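PDB 6NWZ: carbohydrate deacetylase Agd3 from Neosartorya fumigata, which probably removes acetyl groups from the amino sugars of the exopolysaccharide galactosaminogalactan, and is required for biofilm formation in Aspergillus fumigatus. Local coordinates for residues N45-P50 with L536-D541. Numbering follows the deposited sequence.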
loop_
_atom_site.group_PDB
_atom_site.type_symbol
_atom_site.label_atom_id
_atom_site.label_comp_id
_atom_site.label_asym_id
_atom_site.label_seq_id
_atom_site.Cartn_x
_atom_site.Cartn_y
_atom_site.Cartn_z
ATOM N N ASN A 45 8.060 -10.025 0.453
ATOM C CA ASN A 45 8.705 -8.714 0.490
ATOM C C ASN A 45 7.816 -7.684 1.171
ATOM O O ASN A 45 8.306 -6.819 1.908
ATOM C CB ASN A 45 9.056 -8.262 -0.930
ATOM C CG ASN A 45 9.824 -6.946 -0.959
ATOM O OD1 ASN A 45 10.640 -6.666 -0.082
ATOM N ND2 ASN A 45 9.566 -6.133 -1.979
ATOM N N ALA A 46 6.504 -7.759 0.931
ATOM C CA ALA A 46 5.584 -6.813 1.551
ATOM C C ALA A 46 5.581 -6.966 3.066
ATOM O O ALA A 46 5.587 -5.969 3.799
ATOM C CB ALA A 46 4.177 -7.003 0.986
ATOM N N TYR A 47 5.576 -8.211 3.552
ATOM C CA TYR A 47 5.665 -8.448 4.988
ATOM C C TYR A 47 7.042 -8.101 5.533
ATOM O O TYR A 47 7.170 -7.775 6.718
ATOM C CB TYR A 47 5.350 -9.908 5.307
ATOM C CG TYR A 47 3.882 -10.250 5.370
ATOM C CD1 TYR A 47 3.123 -10.350 4.214
ATOM C CD2 TYR A 47 3.262 -10.502 6.587
ATOM C CE1 TYR A 47 1.782 -10.678 4.267
ATOM C CE2 TYR A 47 1.922 -10.830 6.652
ATOM C CZ TYR A 47 1.186 -10.916 5.487
ATOM O OH TYR A 47 -0.147 -11.243 5.539
ATOM N N GLY A 48 8.072 -8.162 4.694
ATOM C CA GLY A 48 9.438 -8.036 5.159
ATOM C C GLY A 48 10.079 -9.344 5.558
ATOM O O GLY A 48 11.097 -9.332 6.261
ATOM N N ILE A 49 9.514 -10.469 5.131
ATOM C CA ILE A 49 9.976 -11.804 5.506
ATOM C C ILE A 49 11.188 -12.179 4.664
ATOM O O ILE A 49 11.103 -12.180 3.427
ATOM C CB ILE A 49 8.851 -12.837 5.345
ATOM C CG1 ILE A 49 7.777 -12.608 6.412
ATOM C CG2 ILE A 49 9.412 -14.252 5.398
ATOM C CD1 ILE A 49 6.512 -13.393 6.194
ATOM N N PRO A 50 12.328 -12.490 5.281
ATOM C CA PRO A 50 13.506 -12.884 4.499
ATOM C C PRO A 50 13.248 -14.156 3.703
ATOM O O PRO A 50 12.645 -15.111 4.198
ATOM C CB PRO A 50 14.585 -13.095 5.566
ATOM C CG PRO A 50 14.133 -12.283 6.729
ATOM C CD PRO A 50 12.634 -12.334 6.711
ATOM N N LEU A 536 -4.096 -4.841 -0.119
ATOM C CA LEU A 536 -3.784 -6.224 0.220
ATOM C C LEU A 536 -2.359 -6.610 -0.169
ATOM O O LEU A 536 -1.869 -7.649 0.285
ATOM C CB LEU A 536 -4.801 -7.163 -0.436
ATOM C CG LEU A 536 -6.236 -6.969 0.070
ATOM C CD1 LEU A 536 -7.217 -7.909 -0.608
ATOM C CD2 LEU A 536 -6.273 -7.160 1.573
ATOM N N GLY A 537 -1.689 -5.804 -0.987
ATOM C CA GLY A 537 -0.275 -5.954 -1.245
ATOM C C GLY A 537 0.608 -5.220 -0.261
ATOM O O GLY A 537 1.829 -5.178 -0.447
ATOM N N LEU A 538 0.014 -4.630 0.779
ATOM C CA LEU A 538 0.737 -3.927 1.842
ATOM C C LEU A 538 1.517 -2.726 1.307
ATOM O O LEU A 538 2.527 -2.319 1.886
ATOM C CB LEU A 538 1.662 -4.873 2.614
ATOM C CG LEU A 538 0.995 -6.108 3.225
ATOM C CD1 LEU A 538 1.943 -6.814 4.189
ATOM C CD2 LEU A 538 -0.316 -5.741 3.908
ATOM N N ARG A 539 1.048 -2.147 0.206
ATOM C CA ARG A 539 1.628 -0.916 -0.312
ATOM C C ARG A 539 1.155 0.255 0.543
ATOM O O ARG A 539 -0.044 0.557 0.586
ATOM C CB ARG A 539 1.239 -0.726 -1.776
ATOM C CG ARG A 539 1.676 -1.874 -2.682
ATOM C CD ARG A 539 3.172 -1.840 -2.947
ATOM N NE ARG A 539 3.521 -0.736 -3.834
ATOM C CZ ARG A 539 3.725 -0.860 -5.142
ATOM N NH1 ARG A 539 3.634 -2.053 -5.723
ATOM N NH2 ARG A 539 4.026 0.209 -5.868
ATOM N N HIS A 540 2.092 0.905 1.232
ATOM C CA HIS A 540 1.787 2.012 2.130
ATOM C C HIS A 540 1.665 3.354 1.416
ATOM O O HIS A 540 1.600 4.388 2.093
ATOM C CB HIS A 540 2.854 2.111 3.223
ATOM C CG HIS A 540 2.858 0.953 4.170
ATOM N ND1 HIS A 540 3.774 0.829 5.193
ATOM C CD2 HIS A 540 2.051 -0.132 4.256
ATOM C CE1 HIS A 540 3.534 -0.283 5.863
ATOM N NE2 HIS A 540 2.493 -0.884 5.316
ATOM N N ASP A 541 1.640 3.365 0.083
ATOM C CA ASP A 541 1.514 4.615 -0.654
ATOM C C ASP A 541 0.170 5.268 -0.364
ATOM O O ASP A 541 -0.847 4.594 -0.177
ATOM C CB ASP A 541 1.644 4.378 -2.163
ATOM C CG ASP A 541 2.624 3.276 -2.507
ATOM O OD1 ASP A 541 3.078 2.567 -1.583
ATOM O OD2 ASP A 541 2.938 3.117 -3.707
HETATM O O HOH W 1 4.331 -3.207 3.684
#
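A water bridges the backbones of the two segments, standing 2.7 Å from Leu538 O and 3.0 Å from Ala46 O. It joins two helix ends of the same kind: helix 34-47 and helix 520-536 each finish in a Schellman motif, with Gly48 and Leu538 as the respective C-prime residues of positive phi. The two carbonyls lie at or next to the places where the chain leaves a helix, and they link the CBM87 family region to the deacetylase region in the buried interior.

Apart from the water the contact is largely apolar. Ala46 directs its methyl toward segment 536-541, where CB packs 3.7 Å from Leu538 CB and also lies against the carbonyl oxygen of Gly537. Leu538 answers with its CD1 branch, which comes over one face of the Tyr47 ring, 4.0 Å from the centroid and 23° off the normal, a CH-pi contact displaced toward the CD1-CE1 side, with Leu538 CD1 3.7 Å from Tyr47 CD1. The tyrosine's CB leaves the backbone away from the other segment; CG, anti to the carbonyl carbon (chi1 -81°), brings the ring back beneath this methyl. At the far end of the ring, His231 of helix 224-237 ties both segments together through two hydrogen bonds, ND1 to Tyr47 OH and NE2 to Leu536 O.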